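Long-range contacts in integral membrane indolylacetylinositol arabinosyltransferase EmbC (PDB 7BVE), which probably polymerises arabinose into the arabinan of the mycobacterial cell wall, as a membrane-embedded arabinosyltransferase of the emb family: residues 41-46 with 1055-1060; 850-855 with 919-924. One frame throughout, in Å; residues are numbered along the deposited sequence.

Contact 1 of 2, residues 41-46 with 1055-1060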
loop_
_atom_site.group_PDB
_atom_site.type_symbol
_atom_site.label_atom_id
_atom_site.label_comp_id
_atom_site.label_asym_id
_atom_site.label_seq_id
_atom_site.Cartn_x
_atom_site.Cartn_y
_atom_site.Cartn_z
ATOM N N THR A 41 -19.067 3.390 -43.267
ATOM C CA THR A 41 -18.174 3.158 -44.399
ATOM C C THR A 41 -17.634 1.740 -44.273
ATOM O O THR A 41 -16.824 1.458 -43.386
ATOM C CB THR A 41 -17.034 4.171 -44.437
ATOM O OG1 THR A 41 -17.570 5.492 -44.542
ATOM C CG2 THR A 41 -16.142 3.916 -45.630
ATOM N N THR A 42 -18.086 0.854 -45.153
ATOM C CA THR A 42 -17.692 -0.545 -45.097
ATOM C C THR A 42 -16.392 -0.762 -45.857
ATOM O O THR A 42 -16.190 -0.200 -46.933
ATOM C CB THR A 42 -18.786 -1.426 -45.690
ATOM O OG1 THR A 42 -18.987 -1.068 -47.060
ATOM C CG2 THR A 42 -20.087 -1.245 -44.938
ATOM N N ALA A 43 -15.518 -1.601 -45.305
ATOM C CA ALA A 43 -14.185 -1.811 -45.858
ATOM C C ALA A 43 -13.800 -3.271 -45.699
ATOM O O ALA A 43 -13.755 -3.776 -44.577
ATOM C CB ALA A 43 -13.163 -0.919 -45.159
ATOM N N GLU A 44 -13.508 -3.947 -46.808
ATOM C CA GLU A 44 -13.062 -5.329 -46.752
ATOM C C GLU A 44 -11.743 -5.497 -47.492
ATOM O O GLU A 44 -11.357 -4.672 -48.321
ATOM C CB GLU A 44 -14.085 -6.298 -47.339
ATOM C CG GLU A 44 -14.248 -6.199 -48.826
ATOM C CD GLU A 44 -15.193 -7.245 -49.361
ATOM O OE1 GLU A 44 -15.713 -8.041 -48.552
ATOM O OE2 GLU A 44 -15.412 -7.276 -50.589
ATOM N N LEU A 45 -11.070 -6.601 -47.187
ATOM C CA LEU A 45 -9.750 -6.927 -47.717
ATOM C C LEU A 45 -9.843 -8.190 -48.559
ATOM O O LEU A 45 -9.995 -9.287 -48.020
ATOM C CB LEU A 45 -8.756 -7.113 -46.576
ATOM C CG LEU A 45 -7.347 -7.577 -46.928
ATOM C CD1 LEU A 45 -6.671 -6.579 -47.831
ATOM C CD2 LEU A 45 -6.541 -7.796 -45.664
ATOM N N ASN A 46 -9.747 -8.041 -49.873
ATOM C CA ASN A 46 -9.670 -9.163 -50.796
ATOM C C ASN A 46 -8.217 -9.308 -51.220
ATOM O O ASN A 46 -7.663 -8.391 -51.828
ATOM C CB ASN A 46 -10.565 -8.922 -52.008
ATOM C CG ASN A 46 -12.036 -8.905 -51.653
ATOM O OD1 ASN A 46 -12.511 -9.744 -50.891
ATOM N ND2 ASN A 46 -12.767 -7.944 -52.201
ATOM N N LEU A 1055 -8.055 -1.237 -49.877
ATOM C CA LEU A 1055 -9.319 -1.715 -49.356
ATOM C C LEU A 1055 -10.454 -1.345 -50.299
ATOM O O LEU A 1055 -10.440 -0.291 -50.937
ATOM C CB LEU A 1055 -9.580 -1.127 -47.975
ATOM C CG LEU A 1055 -8.500 -1.385 -46.931
ATOM C CD1 LEU A 1055 -8.907 -0.774 -45.612
ATOM C CD2 LEU A 1055 -8.215 -2.855 -46.789
ATOM N N ASP A 1056 -11.443 -2.224 -50.379
ATOM C CA ASP A 1056 -12.603 -2.017 -51.230
ATOM C C ASP A 1056 -13.708 -1.381 -50.399
ATOM O O ASP A 1056 -14.305 -2.043 -49.545
ATOM C CB ASP A 1056 -13.063 -3.336 -51.840
ATOM C CG ASP A 1056 -12.045 -3.912 -52.797
ATOM O OD1 ASP A 1056 -11.301 -3.126 -53.415
ATOM O OD2 ASP A 1056 -11.977 -5.150 -52.928
ATOM N N LEU A 1057 -13.983 -0.107 -50.657
ATOM C CA LEU A 1057 -14.862 0.697 -49.825
ATOM C C LEU A 1057 -16.296 0.675 -50.336
ATOM O O LEU A 1057 -16.561 0.489 -51.524
ATOM C CB LEU A 1057 -14.359 2.138 -49.752
ATOM C CG LEU A 1057 -13.012 2.299 -49.056
ATOM C CD1 LEU A 1057 -12.524 3.717 -49.192
ATOM C CD2 LEU A 1057 -13.129 1.922 -47.610
ATOM N N GLY A 1058 -17.225 0.873 -49.404
ATOM C CA GLY A 1058 -18.638 0.946 -49.714
ATOM C C GLY A 1058 -19.368 1.902 -48.796
ATOM O O GLY A 1058 -18.733 2.624 -48.026
ATOM N N THR A 1059 -20.696 1.929 -48.863
ATOM C CA THR A 1059 -21.484 2.801 -48.005
ATOM C C THR A 1059 -22.756 2.068 -47.611
ATOM O O THR A 1059 -23.467 1.550 -48.474
ATOM C CB THR A 1059 -21.827 4.122 -48.707
ATOM O OG1 THR A 1059 -20.619 4.772 -49.122
ATOM C CG2 THR A 1059 -22.583 5.054 -47.780
ATOM N N ALA A 1060 -23.032 2.017 -46.310
ATOM C CA ALA A 1060 -24.217 1.350 -45.798
ATOM C C ALA A 1060 -24.899 2.228 -44.765
ATOM O O ALA A 1060 -24.234 2.825 -43.917
ATOM C CB ALA A 1060 -23.867 0.003 -45.173
#
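The amide nitrogen ND2 of Asn46 is gripped by two carboxylates. Asn46 ND2 gives one bond of 3.0 Å to Asp1056 OD2, across the contact, and one of 3.2 Å to Glu44 OE2, on its own strand. The two are met differently. Asp1056 OD2 offers its anti lone pair, while Glu44 OE2 is met from above its carboxylate plane. CG of Asn46 and CG of Asp1056 both stand beside their backbone N (chi1 -67° and -66°), and the two side chains cross at about a right angle. OD1 of Asn46 bonds to Ser201, which helps fix the turn of the amide. Glu44 OE2 and Asp1056 OD2 lie 4.7 Å apart, so the NH2 group, which bonds to both carboxylates, probably eases their repulsion.

The backbones run antiparallel. Asp1056 N reaches Glu44 O at 3.2 Å in a nearly straight bond (170°); the return bond from Glu44 N is weak. Gly1058 N bonds to Thr42 O at 2.9 Å, and the same oxygen takes a CA-H contact from Leu1057. Thr42 OG1 lies 3.3 Å from Gly1058 CA.

The face with Ala43 and Leu1057 is apolar. Leu1057 CD2 comes down on Ala43 CB at 3.8 Å. Ala43 and Leu45 also bond through their backbones to Ile204 and Ala202, on the far edge of strand 38-46. With strand 1056-1062 the C-terminal region thus supplies the edge strand, within this chain, of the antiparallel sheet that otherwise belongs to the N-terminal concanavalin-like domain.

Contact 2 of 2, residues 850-855 with 919-924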
loop_
_atom_site.group_PDB
_atom_site.type_symbol
_atom_site.label_atom_id
_atom_site.label_comp_id
_atom_site.label_asym_id
_atom_site.label_seq_id
_atom_site.Cartn_x
_atom_site.Cartn_y
_atom_site.Cartn_z
ATOM N N TRP A 850 48.451 0.887 -28.648
ATOM C CA TRP A 850 48.353 2.338 -28.701
ATOM C C TRP A 850 47.498 2.730 -29.896
ATOM O O TRP A 850 47.755 2.284 -31.017
ATOM C CB TRP A 850 49.736 2.977 -28.789
ATOM C CG TRP A 850 50.541 2.793 -27.550
ATOM C CD1 TRP A 850 51.543 1.897 -27.356
ATOM C CD2 TRP A 850 50.394 3.504 -26.314
ATOM N NE1 TRP A 850 52.044 2.016 -26.083
ATOM C CE2 TRP A 850 51.351 2.996 -25.424
ATOM C CE3 TRP A 850 49.549 4.528 -25.879
ATOM C CZ2 TRP A 850 51.487 3.473 -24.126
ATOM C CZ3 TRP A 850 49.687 4.998 -24.590
ATOM C CH2 TRP A 850 50.646 4.471 -23.731
ATOM N N TYR A 851 46.477 3.546 -29.656
ATOM C CA TYR A 851 45.574 4.006 -30.701
ATOM C C TYR A 851 45.825 5.474 -30.995
ATOM O O TYR A 851 45.885 6.290 -30.075
ATOM C CB TYR A 851 44.116 3.810 -30.301
ATOM C CG TYR A 851 43.684 2.376 -30.240
ATOM C CD1 TYR A 851 43.451 1.658 -31.401
ATOM C CD2 TYR A 851 43.473 1.748 -29.025
ATOM C CE1 TYR A 851 43.044 0.351 -31.355
ATOM C CE2 TYR A 851 43.063 0.438 -28.970
ATOM C CZ TYR A 851 42.851 -0.253 -30.139
ATOM O OH TYR A 851 42.441 -1.559 -30.095
ATOM N N ARG A 852 45.952 5.801 -32.276
ATOM C CA ARG A 852 46.171 7.174 -32.701
ATOM C C ARG A 852 44.917 8.014 -32.476
ATOM O O ARG A 852 43.800 7.584 -32.767
ATOM C CB ARG A 852 46.553 7.195 -34.180
ATOM C CG ARG A 852 46.869 8.550 -34.747
ATOM C CD ARG A 852 48.179 9.061 -34.236
ATOM N NE ARG A 852 49.311 8.294 -34.748
ATOM C CZ ARG A 852 50.547 8.380 -34.278
ATOM N NH1 ARG A 852 51.512 7.647 -34.804
ATOM N NH2 ARG A 852 50.815 9.199 -33.275
ATOM N N LEU A 853 45.107 9.235 -31.944
ATOM C CA LEU A 853 44.018 10.186 -31.760
ATOM C C LEU A 853 43.947 11.168 -32.926
ATOM O O LEU A 853 44.979 11.538 -33.494
ATOM C CB LEU A 853 44.158 10.975 -30.453
ATOM C CG LEU A 853 43.831 10.255 -29.156
ATOM C CD1 LEU A 853 44.200 11.131 -27.995
ATOM C CD2 LEU A 853 42.362 9.969 -29.124
ATOM N N PRO A 854 42.751 11.605 -33.308
ATOM C CA PRO A 854 42.598 12.474 -34.478
ATOM C C PRO A 854 42.945 13.923 -34.158
ATOM O O PRO A 854 43.386 14.263 -33.063
ATOM C CB PRO A 854 41.110 12.344 -34.816
ATOM C CG PRO A 854 40.649 11.131 -34.105
ATOM C CD PRO A 854 41.450 11.092 -32.860
ATOM N N ASP A 855 42.722 14.783 -35.148
ATOM C CA ASP A 855 42.826 16.217 -34.949
ATOM C C ASP A 855 41.661 16.693 -34.080
ATOM O O ASP A 855 40.615 16.048 -33.992
ATOM C CB ASP A 855 42.836 16.938 -36.298
ATOM C CG ASP A 855 43.345 18.366 -36.203
ATOM O OD1 ASP A 855 43.717 18.803 -35.094
ATOM O OD2 ASP A 855 43.369 19.055 -37.244
ATOM N N GLU A 919 47.496 17.749 -25.285
ATOM C CA GLU A 919 48.798 17.316 -25.761
ATOM C C GLU A 919 48.878 15.811 -25.951
ATOM O O GLU A 919 49.904 15.315 -26.426
ATOM C CB GLU A 919 49.906 17.767 -24.800
ATOM C CG GLU A 919 49.951 17.016 -23.476
ATOM C CD GLU A 919 49.128 17.669 -22.381
ATOM O OE1 GLU A 919 48.292 18.540 -22.689
ATOM O OE2 GLU A 919 49.325 17.308 -21.201
ATOM N N ALA A 920 47.831 15.074 -25.590
ATOM C CA ALA A 920 47.842 13.630 -25.754
ATOM C C ALA A 920 47.669 13.262 -27.217
ATOM O O ALA A 920 46.982 13.949 -27.978
ATOM C CB ALA A 920 46.739 12.985 -24.928
ATOM N N THR A 921 48.302 12.164 -27.611
ATOM C CA THR A 921 48.300 11.782 -29.015
ATOM C C THR A 921 47.859 10.334 -29.168
ATOM O O THR A 921 47.225 9.968 -30.160
ATOM C CB THR A 921 49.693 12.001 -29.610
ATOM O OG1 THR A 921 50.109 13.348 -29.352
ATOM C CG2 THR A 921 49.692 11.781 -31.114
ATOM N N GLN A 922 48.182 9.501 -28.180
ATOM C CA GLN A 922 47.955 8.066 -28.258
ATOM C C GLN A 922 47.306 7.602 -26.966
ATOM O O GLN A 922 47.712 8.028 -25.884
ATOM C CB GLN A 922 49.269 7.317 -28.481
ATOM C CG GLN A 922 49.993 7.717 -29.750
ATOM C CD GLN A 922 51.309 7.021 -29.912
ATOM O OE1 GLN A 922 51.687 6.196 -29.088
ATOM N NE2 GLN A 922 52.035 7.367 -30.965
ATOM N N ILE A 923 46.296 6.741 -27.072
ATOM C CA ILE A 923 45.612 6.212 -25.902
ATOM C C ILE A 923 45.732 4.690 -25.888
ATOM O O ILE A 923 46.197 4.069 -26.842
ATOM C CB ILE A 923 44.134 6.636 -25.832
ATOM C CG1 ILE A 923 43.355 6.079 -27.013
ATOM C CG2 ILE A 923 44.007 8.130 -25.806
ATOM C CD1 ILE A 923 41.873 6.257 -26.879
ATOM N N ARG A 924 45.278 4.094 -24.787
ATOM C CA ARG A 924 45.415 2.660 -24.573
ATOM C C ARG A 924 44.408 2.229 -23.521
ATOM O O ARG A 924 44.238 2.917 -22.513
ATOM C CB ARG A 924 46.841 2.315 -24.131
ATOM C CG ARG A 924 47.119 0.832 -24.019
ATOM C CD ARG A 924 48.580 0.547 -23.729
ATOM N NE ARG A 924 48.982 0.904 -22.379
ATOM C CZ ARG A 924 50.239 0.869 -21.946
ATOM N NH1 ARG A 924 51.218 0.501 -22.756
ATOM N NH2 ARG A 924 50.521 1.215 -20.697
#
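CG of Arg924 is anti to the backbone N (chi1 -174°), and the chain runs extended until it bends at chi3. CG of Trp850 sits beside its own N (chi1 -67°). These torsions lay the arginine obliquely across one face of the indole. Arg924 CB makes a CH-pi contact, 4.1 Å from the centroid of the six-membered ring of Trp850. Farther along, Arg924 CD lies above the ring. The guanidinium is tilted 35° to the indole plane, and its NH1 comes to 3.3 Å from Trp850 CZ2. The charged end is held by Gln879, with a weaker bond to Asn889.

Gln922 crosses Trp850 at about a right angle, its OE1 3.8 Å from Trp850 CB. On its other side it runs alongside Arg852, whose chain is bent at chi2 and chi3. NE2 of Gln922 and NH2 of Arg852 are both donors, so their closeness is packing and not a bond. Thr921 CG2 meets the edge of the same guanidinium, in its plane.

Antiparallel pairing joins strands 851-852 and 922-928 in a sheet of the EmbC C-terminal domain, which belongs by sequence to the galactose-binding-domain-like clan. Tyr851 N bonds to Ile923 O at 2.9 Å, nearly straight, and Ile923 N returns a bond to Tyr851 O. Leu853 N reaches Thr921 O at 2.9 Å, almost along the C=O axis. On the other edge, Thr921 and Gln922 both face Ala881 in a classic beta bulge.

Tyr851 and Ile923 share the face away from Arg852 and Gln922, and Leu853 packs against Ile923. Leu853 crosses Ile923 at about a right angle and sets CD1 3.7 Å from Ile923 CG2. CG1 of Ile923 takes the crowded position between N and carbonyl carbon and points to Tyr851 CB.

In the fold
The two contacts lie far apart, with nearest atoms about 52 Å from each other, and they share no strand. Contact 1 is a surface contact and contact 2 a buried one. Both pair antiparallel strands, but on different scales. Contact 1 joins segments near the two ends of the chain, more than a thousand residues apart, and ties the C-terminal region to the N-terminal concanavalin-like domain. Contact 2 stays within the C-terminal region and closes a span of 63 residues. Their chemistry follows their place. Contact 1 adds a bridge of one amide between two carboxylates to a small apolar face; contact 2 relies more on CH-pi packing of arginine against indole and on aliphatic contacts.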